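Local coordinates for cDNA FLJ56608, highly similar to Homo sapiens chloride channel, calcium activated, family member 1 (CLCA1), mRNA (Homo sapiens, PDB 6PYO), which may mediate calcium-activated chloride conductance and regulate mucus secretion by goblet cells, and is represented here by its calcium-bound von Willebrand factor type A domain, at residues Arg24-Leu28 with Ala138-Ser142; Leu91-Phe95 with Glu126-Ala132. The contacts are given in a common frame with arbitrary orientation. Numbering follows the deposited sequence.

Contact 1 of 2, residues Arg24-Leu28 with Ala138-Ser142; sequences RLNRL and ALGPS
Arg24-Leu28 is the first turn of helix 24-39, with the backbone hydrogen bond Leu28 N to Arg24 O at 2.9 Å. Facing it, Ala138-Ser142 leaves the end of strand 133-138: Ala138 is still extended, Leu139 bends the chain (phi/psi -103/-4), Gly140 is stretched at -128/175, and Pro141 and Ser142 continue as loop. Arg24 and Leu139 set the register, their CA atoms 5.7 Å apart.

Apolar contact centres on Leu139 (m,t), whose side chain points at the helix. Leu139 CD1 meets Leu28 CB at 3.6 Å, and Leu139 CD2 lies 4.0 Å from Arg27 CB; both leucines also rest on Leu112 of the neighbouring strand 108-113. The site is the C-terminal edge of the parallel part of the sheet in a Rossmann-like von Willebrand factor A domain, where strand-to-helix loops gather near the metal-ion-dependent adhesion site (MIDAS) of Ser16, Ser18 and Thr85, occupied here by calcium; the Arg24 side chain is about 7 Å from a bound calcium ion.

The polar link is made by Arg27, which, with chi3 turned to -94°, folds back so that Arg27 NH1 gives a short but weak, strongly bent hydrogen bond to Leu139 O (2.5 Å, 128°).

Arg24 (m,t,t) instead packs extended along Leu139-Pro141: Arg24 CG is 3.6 Å from Leu139 O, Gly140 CA lies over one guanidinium face, and Arg24 NH2 is 3.7 Å from Pro141 CD. A CB on Gly140 would crowd Arg24 CZ. The charge of Arg24 is met through NH1 by salt bridges to Glu116 and Asp114.

Contact 2 of 2, residues Leu91-Phe95 with Glu126-Ala132; sequences LRSAF and EVKQSGA
Two helical pieces run side by side in nearly the same direction: 91-95, from the middle of helix 87-99, and 126-130, the end of helix 124-130. Their local axes cross at 28° with a closest approach of 11.2 Å, and the nearest CA pairs are Arg92-Glu126 and Leu91-Val127, both at 8.0 Å, and Phe95-Ser130 at 7.6 Å. Gly131 ends the second helix with positive phi (74/2), and Ala132 is extended (-65/157) on the way to strand 133-138. Ser130 (p) shapes this exit: OG donates to Val127 O at 2.8 Å and accepts from Ala132 N at 3.0 Å, the latter an ST turn.

Phe95 (m, chi2 -17°) fills the gap between the helices. Ser130 CB sits over its face in a CH-pi contact, 3.9 Å from the Phe95 ring centroid and 18° off the normal, while Val127 CG2 lies at the ring edge, 4.0 Å from Phe95 CZ. Ala132 CB approaches Phe95 CE1 to 3.8 Å. Both helices belong to the layer on one face of the central sheet of the von Willebrand factor A fold, and Leu91, Phe95 and Ala132 all reach Ile109 of strand 108-113. Leu91 (m,t) adds CD1 to Val127 CG2 at 4.1 Å.

Toward the solvent, Arg92 (m,t,t) and Glu126 (m,t, chi3 -85°) form a salt bridge. Arg92 NH2 donates to Glu126 OE1 at 3.0 Å; Arg92 NE lies 3.0 Å from both OE2 and OE1 of Glu126, its bond to OE1 being weak. Arg92 also touches Cys123, whose disulfide to Cys88 ties the start of helix 87-99 to the residues leading into helix 124-130.

Overall arrangement
Contacts 1 and 2 belong to the same von Willebrand factor A domain but lie on opposite sides of the chain's centre, with centres 23 Å apart and nearest atoms about 12 Å apart. In chain order 24-28 comes first, then both segments of contact 2, then 138-142. Strand 133-138 joins them directly: the chain leaves 126-132, runs through the sheet as this strand and emerges into 138-142. Strand 108-113 lies between, with Leu112 against contact 1 and Ile109 against contact 2. Contact 2 thus pairs helices within one layer, whereas contact 1 joins the start of helix 24-39, across the sheet, whose Arg24 lies near a bound calcium, to the loop after strand 133-138.

Contact 1 of 2, residues Arg24-Leu28 with Ala138-Ser142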
loop_
_atom_site.group_PDB
_atom_site.type_symbol
_atom_site.label_atom_id
_atom_site.label_comp_id
_atom_site.label_asym_id
_atom_site.label_seq_id
_atom_site.Cartn_x
_atom_site.Cartn_y
_atom_site.Cartn_z
ATOM N N ARG A 24 -14.023 -1.000 8.523
ATOM C CA ARG A 24 -13.048 -0.805 7.460
ATOM C C ARG A 24 -11.643 -1.072 7.957
ATOM O O ARG A 24 -10.852 -1.724 7.270
ATOM C CB ARG A 24 -13.146 0.603 6.901
ATOM C CG ARG A 24 -14.467 0.893 6.292
ATOM C CD ARG A 24 -14.565 2.330 5.887
ATOM N NE ARG A 24 -15.889 2.612 5.360
ATOM C CZ ARG A 24 -16.221 3.721 4.713
ATOM N NH1 ARG A 24 -15.332 4.692 4.488
ATOM N NH2 ARG A 24 -17.447 3.846 4.265
ATOM N N LEU A 25 -11.306 -0.555 9.136
ATOM C CA LEU A 25 -9.947 -0.718 9.625
ATOM C C LEU A 25 -9.666 -2.170 9.992
ATOM O O LEU A 25 -8.567 -2.672 9.740
ATOM C CB LEU A 25 -9.711 0.207 10.808
ATOM C CG LEU A 25 -8.247 0.341 11.210
ATOM C CD1 LEU A 25 -7.437 1.022 10.161
ATOM C CD2 LEU A 25 -8.156 1.099 12.530
ATOM N N ASN A 26 -10.654 -2.871 10.560
ATOM C CA ASN A 26 -10.505 -4.303 10.810
ATOM C C ASN A 26 -10.303 -5.075 9.507
ATOM O O ASN A 26 -9.473 -5.980 9.444
ATOM C CB ASN A 26 -11.727 -4.849 11.552
ATOM C CG ASN A 26 -11.656 -4.646 13.060
ATOM O OD1 ASN A 26 -10.572 -4.618 13.661
ATOM N ND2 ASN A 26 -12.823 -4.493 13.681
ATOM N N ARG A 27 -11.045 -4.726 8.455
ATOM C CA ARG A 27 -10.851 -5.393 7.177
ATOM C C ARG A 27 -9.480 -5.084 6.595
ATOM O O ARG A 27 -8.828 -5.970 6.019
ATOM C CB ARG A 27 -11.957 -4.998 6.208
ATOM C CG ARG A 27 -13.232 -5.800 6.421
ATOM C CD ARG A 27 -14.384 -5.304 5.529
ATOM N NE ARG A 27 -15.220 -4.338 6.239
ATOM C CZ ARG A 27 -15.583 -3.159 5.751
ATOM N NH1 ARG A 27 -15.205 -2.797 4.533
ATOM N NH2 ARG A 27 -16.339 -2.336 6.477
ATOM N N LEU A 28 -9.014 -3.844 6.742
ATOM C CA LEU A 28 -7.657 -3.532 6.316
ATOM C C LEU A 28 -6.664 -4.409 7.057
ATOM O O LEU A 28 -5.771 -5.000 6.446
ATOM C CB LEU A 28 -7.340 -2.055 6.520
ATOM C CG LEU A 28 -5.915 -1.617 6.166
ATOM C CD1 LEU A 28 -5.918 -0.180 5.678
ATOM C CD2 LEU A 28 -4.986 -1.758 7.372
ATOM N N ALA A 138 -10.396 -1.750 -2.278
ATOM C CA ALA A 138 -11.371 -0.765 -1.833
ATOM C C ALA A 138 -12.091 -1.314 -0.612
ATOM O O ALA A 138 -12.693 -2.383 -0.679
ATOM C CB ALA A 138 -12.354 -0.456 -2.960
ATOM N N LEU A 139 -12.008 -0.612 0.518
ATOM C CA LEU A 139 -12.579 -1.121 1.760
ATOM C C LEU A 139 -13.901 -0.446 2.110
ATOM O O LEU A 139 -14.553 -0.826 3.087
ATOM C CB LEU A 139 -11.553 -0.952 2.891
ATOM C CG LEU A 139 -10.306 -1.810 2.619
ATOM C CD1 LEU A 139 -9.139 -1.422 3.456
ATOM C CD2 LEU A 139 -10.648 -3.303 2.812
ATOM N N GLY A 140 -14.313 0.531 1.330
ATOM C CA GLY A 140 -15.616 1.115 1.474
ATOM C C GLY A 140 -16.308 1.115 0.131
ATOM O O GLY A 140 -15.712 0.757 -0.895
ATOM N N PRO A 141 -17.579 1.534 0.111
ATOM C CA PRO A 141 -18.345 1.572 -1.144
ATOM C C PRO A 141 -18.322 2.910 -1.859
ATOM O O PRO A 141 -18.824 2.999 -2.987
ATOM C CB PRO A 141 -19.768 1.243 -0.670
ATOM C CG PRO A 141 -19.835 1.953 0.680
ATOM C CD PRO A 141 -18.415 1.883 1.275
ATOM N N SER A 142 -17.761 3.950 -1.243
ATOM C CA SER A 142 -17.740 5.282 -1.827
ATOM C C SER A 142 -16.373 5.628 -2.394
ATOM O O SER A 142 -15.980 6.800 -2.395
ATOM C CB SER A 142 -18.162 6.322 -0.786
ATOM O OG SER A 142 -19.262 5.844 -0.027
#

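Contact 2 of 2, residues Leu91-Phe95 with Glu126-Ala132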
loop_
_atom_site.group_PDB
_atom_site.type_symbol
_atom_site.label_atom_id
_atom_site.label_comp_id
_atom_site.label_asym_id
_atom_site.label_seq_id
_atom_site.Cartn_x
_atom_site.Cartn_y
_atom_site.Cartn_z
ATOM N N LEU A 91 1.505 7.124 -1.546
ATOM C CA LEU A 91 2.203 6.551 -2.699
ATOM C C LEU A 91 3.584 7.176 -2.888
ATOM O O LEU A 91 4.572 6.463 -3.115
ATOM C CB LEU A 91 1.357 6.700 -3.957
ATOM C CG LEU A 91 -0.000 6.012 -3.951
ATOM C CD1 LEU A 91 -0.783 6.332 -5.220
ATOM C CD2 LEU A 91 0.146 4.496 -3.764
ATOM N N ARG A 92 3.692 8.498 -2.773
ATOM C CA ARG A 92 5.008 9.131 -2.857
ATOM C C ARG A 92 5.949 8.557 -1.809
ATOM O O ARG A 92 7.125 8.281 -2.090
ATOM C CB ARG A 92 4.880 10.657 -2.684
ATOM C CG ARG A 92 4.464 11.432 -3.934
ATOM C CD ARG A 92 3.848 12.805 -3.598
ATOM N NE ARG A 92 3.034 13.279 -4.713
ATOM C CZ ARG A 92 2.006 14.115 -4.613
ATOM N NH1 ARG A 92 1.648 14.601 -3.435
ATOM N NH2 ARG A 92 1.331 14.450 -5.706
ATOM N N SER A 93 5.456 8.398 -0.575
ATOM C CA SER A 93 6.301 7.808 0.460
ATOM C C SER A 93 6.705 6.371 0.115
ATOM O O SER A 93 7.849 5.964 0.346
ATOM C CB SER A 93 5.568 7.864 1.791
ATOM O OG SER A 93 6.294 7.202 2.785
ATOM N N ALA A 94 5.784 5.582 -0.441
ATOM C CA ALA A 94 6.143 4.233 -0.876
ATOM C C ALA A 94 7.276 4.268 -1.900
ATOM O O ALA A 94 8.241 3.487 -1.822
ATOM C CB ALA A 94 4.903 3.539 -1.425
ATOM N N PHE A 95 7.172 5.171 -2.873
ATOM C CA PHE A 95 8.212 5.282 -3.895
ATOM C C PHE A 95 9.553 5.636 -3.273
ATOM O O PHE A 95 10.592 5.082 -3.657
ATOM C CB PHE A 95 7.833 6.323 -4.962
ATOM C CG PHE A 95 6.609 5.960 -5.765
ATOM C CD1 PHE A 95 6.141 4.668 -5.788
ATOM C CD2 PHE A 95 5.921 6.929 -6.490
ATOM C CE1 PHE A 95 4.993 4.325 -6.526
ATOM C CE2 PHE A 95 4.791 6.603 -7.209
ATOM C CZ PHE A 95 4.328 5.289 -7.231
ATOM N N GLU A 126 3.437 11.106 -11.538
ATOM C CA GLU A 126 4.485 10.424 -10.785
ATOM C C GLU A 126 4.278 8.920 -10.818
ATOM O O GLU A 126 5.237 8.145 -10.976
ATOM C CB GLU A 126 4.502 10.921 -9.333
ATOM C CG GLU A 126 4.875 12.360 -9.138
ATOM C CD GLU A 126 4.359 12.909 -7.813
ATOM O OE1 GLU A 126 3.190 13.345 -7.755
ATOM O OE2 GLU A 126 5.119 12.890 -6.826
ATOM N N VAL A 127 3.017 8.500 -10.697
ATOM C CA VAL A 127 2.692 7.083 -10.704
ATOM C C VAL A 127 3.041 6.474 -12.056
ATOM O O VAL A 127 3.736 5.442 -12.132
ATOM C CB VAL A 127 1.210 6.881 -10.351
ATOM C CG1 VAL A 127 0.721 5.569 -10.874
ATOM C CG2 VAL A 127 1.040 6.989 -8.831
ATOM N N LYS A 128 2.605 7.128 -13.141
ATOM C CA LYS A 128 2.953 6.629 -14.462
ATOM C C LYS A 128 4.459 6.581 -14.594
ATOM O O LYS A 128 5.014 5.585 -15.071
ATOM C CB LYS A 128 2.313 7.495 -15.566
ATOM C CG LYS A 128 0.824 7.199 -15.847
ATOM C CD LYS A 128 0.155 8.238 -16.798
ATOM C CE LYS A 128 -0.079 9.620 -16.129
ATOM N NZ LYS A 128 -1.090 10.529 -16.798
ATOM N N GLN A 129 5.151 7.608 -14.075
ATOM C CA GLN A 129 6.595 7.642 -14.260
ATOM C C GLN A 129 7.268 6.537 -13.469
ATOM O O GLN A 129 8.362 6.078 -13.834
ATOM C CB GLN A 129 7.173 8.987 -13.825
ATOM C CG GLN A 129 7.975 9.688 -14.893
ATOM C CD GLN A 129 7.100 10.358 -15.925
ATOM O OE1 GLN A 129 6.983 9.894 -17.060
ATOM N NE2 GLN A 129 6.478 11.468 -15.536
ATOM N N SER A 130 6.630 6.099 -12.382
ATOM C CA SER A 130 7.324 5.189 -11.477
ATOM C C SER A 130 7.499 3.813 -12.100
ATOM O O SER A 130 8.500 3.148 -11.826
ATOM C CB SER A 130 6.579 5.081 -10.148
ATOM O OG SER A 130 5.413 4.278 -10.234
ATOM N N GLY A 131 6.550 3.386 -12.940
ATOM C CA GLY A 131 6.517 2.032 -13.447
ATOM C C GLY A 131 6.056 1.017 -12.432
ATOM O O GLY A 131 6.059 -0.181 -12.738
ATOM N N ALA A 132 5.699 1.462 -11.222
ATOM C CA ALA A 132 5.156 0.590 -10.202
ATOM C C ALA A 132 3.806 0.043 -10.647
ATOM O O ALA A 132 3.132 0.597 -11.513
ATOM C CB ALA A 132 5.014 1.328 -8.864
#